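Local atomic coordinates of ATP-dependent kinase YFH7 (Saccharomyces cerevisiae, PDB entry 2GA8), a protein that acts as an ATP-dependent kinase of the P-loop class and could be involved in assembly of the endoplasmic reticulum membrane. Residues C26-G31 and K282-T287; V292-I297 and R335-H340; N339-I342 and N346-H349. All coordinates share one frame; numbering follows the deposited sequence.

Contact 1: C26-G31 and K282-T287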
loop_
_atom_site.group_PDB
_atom_site.type_symbol
_atom_site.label_atom_id
_atom_site.label_comp_id
_atom_site.label_asym_id
_atom_site.label_seq_id
_atom_site.Cartn_x
_atom_site.Cartn_y
_atom_site.Cartn_z
ATOM N N CYS A 26 5.988 8.967 -3.786
ATOM C CA CYS A 26 5.084 8.190 -2.953
ATOM C C CYS A 26 4.343 9.075 -1.978
ATOM O O CYS A 26 4.849 10.106 -1.542
ATOM C CB CYS A 26 5.856 7.125 -2.168
ATOM S SG CYS A 26 6.555 5.796 -3.191
ATOM N N VAL A 27 3.131 8.657 -1.645
ATOM C CA VAL A 27 2.318 9.382 -0.691
ATOM C C VAL A 27 1.843 8.375 0.337
ATOM O O VAL A 27 1.344 7.308 -0.017
ATOM C CB VAL A 27 1.081 10.018 -1.347
ATOM C CG1 VAL A 27 0.242 10.732 -0.282
ATOM C CG2 VAL A 27 1.507 10.991 -2.441
ATOM N N ILE A 28 2.045 8.702 1.606
ATOM C CA ILE A 28 1.587 7.855 2.698
ATOM C C ILE A 28 0.379 8.554 3.303
ATOM O O ILE A 28 0.429 9.750 3.596
ATOM C CB ILE A 28 2.655 7.688 3.809
ATOM C CG1 ILE A 28 3.706 6.657 3.377
ATOM C CG2 ILE A 28 1.979 7.236 5.119
ATOM C CD1 ILE A 28 4.866 6.513 4.361
ATOM N N LEU A 29 -0.715 7.813 3.452
ATOM C CA LEU A 29 -1.926 8.356 4.048
ATOM C C LEU A 29 -2.329 7.392 5.159
ATOM O O LEU A 29 -2.684 6.241 4.895
ATOM C CB LEU A 29 -3.050 8.455 3.010
ATOM C CG LEU A 29 -4.398 8.926 3.567
ATOM C CD1 LEU A 29 -4.237 10.294 4.225
ATOM C CD2 LEU A 29 -5.428 8.987 2.435
ATOM N N VAL A 30 -2.252 7.863 6.397
ATOM C CA VAL A 30 -2.603 7.052 7.556
ATOM C C VAL A 30 -3.830 7.592 8.276
ATOM O O VAL A 30 -4.013 8.802 8.406
ATOM C CB VAL A 30 -1.435 6.998 8.583
ATOM C CG1 VAL A 30 -1.928 6.442 9.921
ATOM C CG2 VAL A 30 -0.308 6.129 8.045
ATOM N N GLY A 31 -4.661 6.674 8.750
ATOM C CA GLY A 31 -5.849 7.055 9.486
ATOM C C GLY A 31 -6.396 5.818 10.165
ATOM O O GLY A 31 -6.192 4.707 9.675
ATOM N N LYS A 282 11.071 5.286 6.726
ATOM C CA LYS A 282 12.441 5.461 6.276
ATOM C C LYS A 282 12.670 4.892 4.880
ATOM O O LYS A 282 13.321 5.530 4.059
ATOM C CB LYS A 282 13.425 4.823 7.261
ATOM C CG LYS A 282 14.876 5.008 6.855
ATOM C CD LYS A 282 15.834 4.519 7.926
ATOM C CE LYS A 282 17.275 4.637 7.452
ATOM N NZ LYS A 282 17.612 6.031 7.061
ATOM N N THR A 283 12.138 3.704 4.608
ATOM C CA THR A 283 12.325 3.098 3.294
ATOM C C THR A 283 11.782 4.008 2.192
ATOM O O THR A 283 12.430 4.196 1.168
ATOM C CB THR A 283 11.663 1.702 3.204
ATOM O OG1 THR A 283 12.322 0.798 4.106
ATOM C CG2 THR A 283 11.784 1.146 1.795
ATOM N N LEU A 284 10.608 4.595 2.409
ATOM C CA LEU A 284 10.037 5.489 1.404
ATOM C C LEU A 284 10.579 6.916 1.521
ATOM O O LEU A 284 10.779 7.598 0.516
ATOM C CB LEU A 284 8.504 5.500 1.507
ATOM C CG LEU A 284 7.805 4.155 1.262
ATOM C CD1 LEU A 284 6.298 4.341 1.345
ATOM C CD2 LEU A 284 8.186 3.607 -0.104
ATOM N N ALA A 285 10.827 7.366 2.748
ATOM C CA ALA A 285 11.339 8.715 2.967
ATOM C C ALA A 285 12.730 8.879 2.361
ATOM O O ALA A 285 13.063 9.941 1.834
ATOM C CB ALA A 285 11.380 9.025 4.462
ATOM N N ASP A 286 13.534 7.824 2.434
ATOM C CA ASP A 286 14.887 7.875 1.897
ATOM C C ASP A 286 14.963 8.066 0.383
ATOM O O ASP A 286 16.041 8.295 -0.155
ATOM C CB ASP A 286 15.675 6.628 2.312
ATOM C CG ASP A 286 16.153 6.697 3.756
ATOM O OD1 ASP A 286 16.029 7.772 4.379
ATOM O OD2 ASP A 286 16.663 5.681 4.265
ATOM N N THR A 287 13.830 7.973 -0.308
ATOM C CA THR A 287 13.838 8.179 -1.755
ATOM C C THR A 287 13.938 9.674 -2.028
ATOM O O THR A 287 14.348 10.093 -3.110
ATOM C CB THR A 287 12.539 7.678 -2.434
ATOM O OG1 THR A 287 11.414 8.399 -1.915
ATOM C CG2 THR A 287 12.346 6.191 -2.200
#

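Contact 2: V292-I297 and R335-H340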
loop_
_atom_site.group_PDB
_atom_site.type_symbol
_atom_site.label_atom_id
_atom_site.label_comp_id
_atom_site.label_asym_id
_atom_site.label_seq_id
_atom_site.Cartn_x
_atom_site.Cartn_y
_atom_site.Cartn_z
ATOM N N VAL A 292 3.725 12.769 3.371
ATOM C CA VAL A 292 3.093 12.009 4.443
ATOM C C VAL A 292 1.915 12.751 5.070
ATOM O O VAL A 292 2.054 13.895 5.498
ATOM C CB VAL A 292 4.116 11.691 5.554
ATOM C CG1 VAL A 292 3.467 10.842 6.645
ATOM C CG2 VAL A 292 5.323 10.967 4.953
ATOM N N TYR A 293 0.763 12.085 5.118
ATOM C CA TYR A 293 -0.452 12.659 5.694
ATOM C C TYR A 293 -1.035 11.730 6.742
ATOM O O TYR A 293 -1.060 10.507 6.572
ATOM C CB TYR A 293 -1.504 12.890 4.611
ATOM C CG TYR A 293 -1.058 13.852 3.539
ATOM C CD1 TYR A 293 -0.984 15.222 3.791
ATOM C CD2 TYR A 293 -0.665 13.388 2.286
ATOM C CE1 TYR A 293 -0.527 16.108 2.818
ATOM C CE2 TYR A 293 -0.204 14.262 1.307
ATOM C CZ TYR A 293 -0.136 15.619 1.578
ATOM O OH TYR A 293 0.332 16.479 0.609
ATOM N N LYS A 294 -1.502 12.317 7.834
ATOM C CA LYS A 294 -2.103 11.535 8.899
ATOM C C LYS A 294 -3.423 12.223 9.210
ATOM O O LYS A 294 -3.461 13.423 9.471
ATOM C CB LYS A 294 -1.178 11.520 10.123
ATOM C CG LYS A 294 -1.508 10.452 11.152
ATOM C CD LYS A 294 -2.685 10.851 12.002
ATOM C CE LYS A 294 -3.010 9.770 13.020
ATOM N NZ LYS A 294 -4.147 10.181 13.874
ATOM N N ILE A 295 -4.506 11.458 9.157
ATOM C CA ILE A 295 -5.831 12.002 9.408
ATOM C C ILE A 295 -6.147 12.096 10.895
ATOM O O ILE A 295 -5.965 11.136 11.635
ATOM C CB ILE A 295 -6.925 11.132 8.738
ATOM C CG1 ILE A 295 -6.660 11.027 7.234
ATOM C CG2 ILE A 295 -8.311 11.732 8.999
ATOM C CD1 ILE A 295 -7.595 10.054 6.519
ATOM N N ASP A 296 -6.598 13.270 11.325
ATOM C CA ASP A 296 -6.993 13.483 12.714
ATOM C C ASP A 296 -8.508 13.402 12.644
ATOM O O ASP A 296 -9.144 14.208 11.967
ATOM C CB ASP A 296 -6.556 14.866 13.204
ATOM C CG ASP A 296 -5.086 14.914 13.590
ATOM O OD1 ASP A 296 -4.394 13.878 13.471
ATOM O OD2 ASP A 296 -4.625 15.991 14.022
ATOM N N ILE A 297 -9.083 12.426 13.335
ATOM C CA ILE A 297 -10.522 12.205 13.289
ATOM C C ILE A 297 -11.403 13.015 14.228
ATOM O O ILE A 297 -10.951 13.562 15.234
ATOM C CB ILE A 297 -10.859 10.715 13.554
ATOM C CG1 ILE A 297 -10.533 10.360 15.008
ATOM C CG2 ILE A 297 -10.075 9.822 12.608
ATOM C CD1 ILE A 297 -10.975 8.966 15.423
ATOM N N ARG A 335 -6.446 5.131 19.194
ATOM C CA ARG A 335 -5.491 5.400 20.266
ATOM C C ARG A 335 -4.164 4.673 20.065
ATOM O O ARG A 335 -3.104 5.224 20.348
ATOM C CB ARG A 335 -6.071 5.002 21.627
ATOM C CG ARG A 335 -7.101 5.967 22.186
ATOM C CD ARG A 335 -7.419 5.618 23.637
ATOM N NE ARG A 335 -8.396 6.524 24.234
ATOM C CZ ARG A 335 -8.741 6.508 25.518
ATOM N NH1 ARG A 335 -8.186 5.632 26.345
ATOM N NH2 ARG A 335 -9.643 7.366 25.977
ATOM N N ASP A 336 -4.218 3.434 19.596
ATOM C CA ASP A 336 -2.994 2.672 19.384
ATOM C C ASP A 336 -2.128 3.323 18.308
ATOM O O ASP A 336 -0.918 3.480 18.483
ATOM C CB ASP A 336 -3.325 1.232 19.001
ATOM C CG ASP A 336 -2.114 0.330 19.049
ATOM O OD1 ASP A 336 -1.518 0.194 20.139
ATOM O OD2 ASP A 336 -1.754 -0.241 18.002
ATOM N N ILE A 337 -2.749 3.710 17.197
ATOM C CA ILE A 337 -2.016 4.356 16.115
ATOM C C ILE A 337 -1.361 5.658 16.592
ATOM O O ILE A 337 -0.211 5.934 16.262
ATOM C CB ILE A 337 -2.950 4.645 14.911
ATOM C CG1 ILE A 337 -3.255 3.334 14.176
ATOM C CG2 ILE A 337 -2.303 5.644 13.956
ATOM C CD1 ILE A 337 -4.406 3.442 13.179
ATOM N N ASP A 338 -2.087 6.451 17.376
ATOM C CA ASP A 338 -1.536 7.710 17.876
ATOM C C ASP A 338 -0.398 7.487 18.866
ATOM O O ASP A 338 0.621 8.180 18.821
ATOM C CB ASP A 338 -2.624 8.557 18.549
ATOM C CG ASP A 338 -3.638 9.103 17.558
ATOM O OD1 ASP A 338 -3.305 9.224 16.358
ATOM O OD2 ASP A 338 -4.767 9.424 17.983
ATOM N N ASN A 339 -0.570 6.519 19.761
ATOM C CA ASN A 339 0.453 6.234 20.759
ATOM C C ASN A 339 1.730 5.716 20.115
ATOM O O ASN A 339 2.823 5.892 20.651
ATOM C CB ASN A 339 -0.049 5.204 21.776
ATOM C CG ASN A 339 -1.210 5.717 22.610
ATOM O OD1 ASN A 339 -1.369 6.921 22.798
ATOM N ND2 ASN A 339 -2.018 4.798 23.131
ATOM N N HIS A 340 1.587 5.087 18.953
ATOM C CA HIS A 340 2.732 4.523 18.250
ATOM C C HIS A 340 3.151 5.271 16.990
ATOM O O HIS A 340 3.897 4.742 16.165
ATOM C CB HIS A 340 2.433 3.060 17.925
ATOM C CG HIS A 340 2.448 2.172 19.128
ATOM N ND1 HIS A 340 3.613 1.664 19.658
ATOM C CD2 HIS A 340 1.448 1.743 19.933
ATOM C CE1 HIS A 340 3.332 0.958 20.738
ATOM N NE2 HIS A 340 2.024 0.991 20.927
#

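Contact 3: N339-I342 and N346-H349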
loop_
_atom_site.group_PDB
_atom_site.type_symbol
_atom_site.label_atom_id
_atom_site.label_comp_id
_atom_site.label_asym_id
_atom_site.label_seq_id
_atom_site.Cartn_x
_atom_site.Cartn_y
_atom_site.Cartn_z
ATOM N N ASN A 339 -0.570 6.519 19.761
ATOM C CA ASN A 339 0.453 6.234 20.759
ATOM C C ASN A 339 1.730 5.716 20.115
ATOM O O ASN A 339 2.823 5.892 20.651
ATOM C CB ASN A 339 -0.049 5.204 21.776
ATOM C CG ASN A 339 -1.210 5.717 22.610
ATOM O OD1 ASN A 339 -1.369 6.921 22.798
ATOM N ND2 ASN A 339 -2.018 4.798 23.131
ATOM N N HIS A 340 1.587 5.087 18.953
ATOM C CA HIS A 340 2.732 4.523 18.250
ATOM C C HIS A 340 3.151 5.271 16.990
ATOM O O HIS A 340 3.897 4.742 16.165
ATOM C CB HIS A 340 2.433 3.060 17.925
ATOM C CG HIS A 340 2.448 2.172 19.128
ATOM N ND1 HIS A 340 3.613 1.664 19.658
ATOM C CD2 HIS A 340 1.448 1.743 19.933
ATOM C CE1 HIS A 340 3.332 0.958 20.738
ATOM N NE2 HIS A 340 2.024 0.991 20.927
ATOM N N LEU A 341 2.690 6.509 16.847
ATOM C CA LEU A 341 3.040 7.303 15.674
ATOM C C LEU A 341 4.538 7.611 15.696
ATOM O O LEU A 341 5.048 8.146 16.682
ATOM C CB LEU A 341 2.233 8.606 15.660
ATOM C CG LEU A 341 2.290 9.397 14.351
ATOM C CD1 LEU A 341 1.623 8.582 13.248
ATOM C CD2 LEU A 341 1.592 10.742 14.514
ATOM N N ILE A 342 5.248 7.265 14.623
ATOM C CA ILE A 342 6.686 7.522 14.581
ATOM C C ILE A 342 6.982 9.006 14.729
ATOM O O ILE A 342 6.264 9.853 14.193
ATOM C CB ILE A 342 7.332 7.010 13.275
ATOM C CG1 ILE A 342 6.639 7.629 12.064
ATOM C CG2 ILE A 342 7.266 5.498 13.228
ATOM C CD1 ILE A 342 7.308 7.287 10.756
ATOM N N ASN A 346 7.992 15.421 9.274
ATOM C CA ASN A 346 7.276 15.666 8.026
ATOM C C ASN A 346 5.852 15.126 7.930
ATOM O O ASN A 346 5.289 15.068 6.841
ATOM C CB ASN A 346 8.098 15.140 6.845
ATOM C CG ASN A 346 9.334 15.981 6.572
ATOM O OD1 ASN A 346 10.168 15.627 5.736
ATOM N ND2 ASN A 346 9.455 17.106 7.272
ATOM N N ILE A 347 5.264 14.732 9.056
ATOM C CA ILE A 347 3.897 14.221 9.025
ATOM C C ILE A 347 2.906 15.382 9.020
ATOM O O ILE A 347 2.816 16.137 9.989
ATOM C CB ILE A 347 3.592 13.322 10.242
ATOM C CG1 ILE A 347 4.576 12.157 10.286
ATOM C CG2 ILE A 347 2.165 12.789 10.148
ATOM C CD1 ILE A 347 4.412 11.271 11.497
ATOM N N VAL A 348 2.174 15.527 7.920
ATOM C CA VAL A 348 1.187 16.591 7.792
ATOM C C VAL A 348 -0.170 16.082 8.268
ATOM O O VAL A 348 -0.780 15.226 7.626
ATOM C CB VAL A 348 1.070 17.066 6.322
ATOM C CG1 VAL A 348 0.021 18.162 6.205
ATOM C CG2 VAL A 348 2.421 17.570 5.833
ATOM N N HIS A 349 -0.632 16.605 9.401
ATOM C CA HIS A 349 -1.920 16.193 9.956
ATOM C C HIS A 349 -3.064 16.890 9.239
ATOM O O HIS A 349 -3.074 18.111 9.101
ATOM C CB HIS A 349 -1.995 16.503 11.457
ATOM C CG HIS A 349 -1.190 15.575 12.314
ATOM N ND1 HIS A 349 0.188 15.573 12.326
ATOM C CD2 HIS A 349 -1.573 14.618 13.192
ATOM C CE1 HIS A 349 0.619 14.657 13.175
ATOM N NE2 HIS A 349 -0.431 14.063 13.714
#

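Contact 1: C26-G31 and K282-T287
L284 meets C26 and I28, and these apolar touches carry the contact between strand and helix. One methyl serves each partner. CD1 of L284 lies 4.0 Å from CD1 of I28, and CG1 of I28 is just as near. CD2 of L284 sits 4.1 Å from SG of C26. The fork of the leucine thus spans two residues on the same face of strand 25-30. The I28 and L284 side chains cross at a slant, with CG1 and CD1 of the isoleucine beside one methyl. C26 SG is anti to its own carbonyl carbon (chi1 -68°), which brings the sulfur up to the other methyl. All three side chains are buried. No hydrogen bond joins the two segments.

Polar bonds act within 282-287. O of L284 takes two hydrogen bonds from T287. The shorter, from OG1 of T287, is 2.6 Å long and comes nearly end-on to the carbonyl (164°). The other is from N of T287, at 3.2 Å. On the exposed side, NZ of K282 makes a salt bridge of 3.0 Å to OD2 of D286, which offers its syn lone pair.

The contact packs helix 275-285 on a central strand of the parallel sheet of a P-loop kinase. G31, three residues on from I28, belongs to the nucleotide-binding loop, which by similarity binds ATP. Strand 25-30 runs between 262-267 and 290-296, with backbone bonds from V27 to V263 and L265 and from C26 and I28 to L291. Helix 192-206 also packs here: L284 touches C199, and T287 touches A203 and S206.

Contact 2: V292-I297 and R335-H340
NZ of K294 is held by groups from both sides of the contact. Across it, OD1 of D338 accepts a hydrogen bond of 2.8 Å from NZ of K294, and the pair is also a salt bridge. The carboxylate offers its syn lone pair, and the two side chains cross at about a right angle. From its own strand, O of I295 takes a second bond from NZ of K294, at 3.0 Å. Here the ammonium stands above the carbonyl plane, 36° out of it. A third group is farther off: OD1 of D296 makes a long salt bridge of 3.7 Å with NZ of K294.

The lysine reaches this spot by a bend near its root. Its chain turns at chi2 (-78°) and then runs fully extended to NZ. This carries the amine onward along the strand, to O of I295. The two carboxylates stay apart, with OD1 of D296 and OD1 of D338 separated by 5.6 Å. The lysine charge between them probably eases their mutual repulsion.

This network ties strand 290-296 of the parallel P-loop sheet to the short helix 335-339. The helix comes near the nucleotide-binding loop: the nearest side-chain atoms of I337 and S32 are about 4 Å apart, and S32 by similarity binds ATP. I337 also touches V30 on strand 25-30.

Apolar contact is slight. CG2 of I337 lies 4.3 Å from CE of K294, so the lysine's last carbon rests against the isoleucine branch while its amine lies beyond, among the acids. On the side of the helix turned toward Y272, OD2 of D336 is hydrogen-bonded to OH of Y272, and ND1 of H340 to OD1 of D273.

Contact 3: N339-I342 and N346-H349
L341 meets the end of the I347 side chain, the two reaching toward each other tip to tip. Its CG lies 4.0 Å from CD1 of I347, and its CD2 is 4.2 Å from the same methyl. CG of L341 stands anti to the backbone N (chi1 -168°), which carries the branch across to the strand. The CD2 methyl also reaches H349, 4.0 Å from NE2 of that ring. It approaches the imidazole obliquely, and leucine and histidine come from opposite directions.

CD1 of I347 has further neighbours in I342. The closest is backbone O of I342, at 3.6 Å. The side chain is looser, with CG1 of I342 4.3 Å from CD1 of I347. One methyl of the strand is therefore set against a leucine branch, a carbonyl oxygen and an isoleucine branch. No hydrogen bond crosses between the two segments.

Residues 339-342 lead out of the short helix 335-339, and the chain then turns back into strand 347-351. That strand is an outermost one of the parallel sheet of this P-loop kinase. V348 pairs through its backbone with V292 and K294 of the neighbouring strand 290-296. The loop has further partners: I342 bonds by its backbone to L271, and its side chain touches Y281 of helix 275-285. L341 likewise packs on L271. The ring of H340 meets that of Y272. At the other end of the contact, the side chain of H349 lies against D296.

From the N terminus, strand 25-30 comes first. Contact 1 closes a long loop of 250 residues when the end of helix 275-285 packs on it. The chain then enters strand 290-296, next to 25-30 in the sheet. Contact 2 closes a shorter, largely helical loop of 37 residues at helix 335-339. Contact 3 shares N339 and H340 with contact 2 and closes a short loop, with three residues between its segments, onto the edge strand 347-351. Contact 1 ends before the others begin, and contact 3 starts where contact 2 ends, so none encloses another. Backbone pairs I28 with Y293 and V292 with V348 join all three through one parallel sheet.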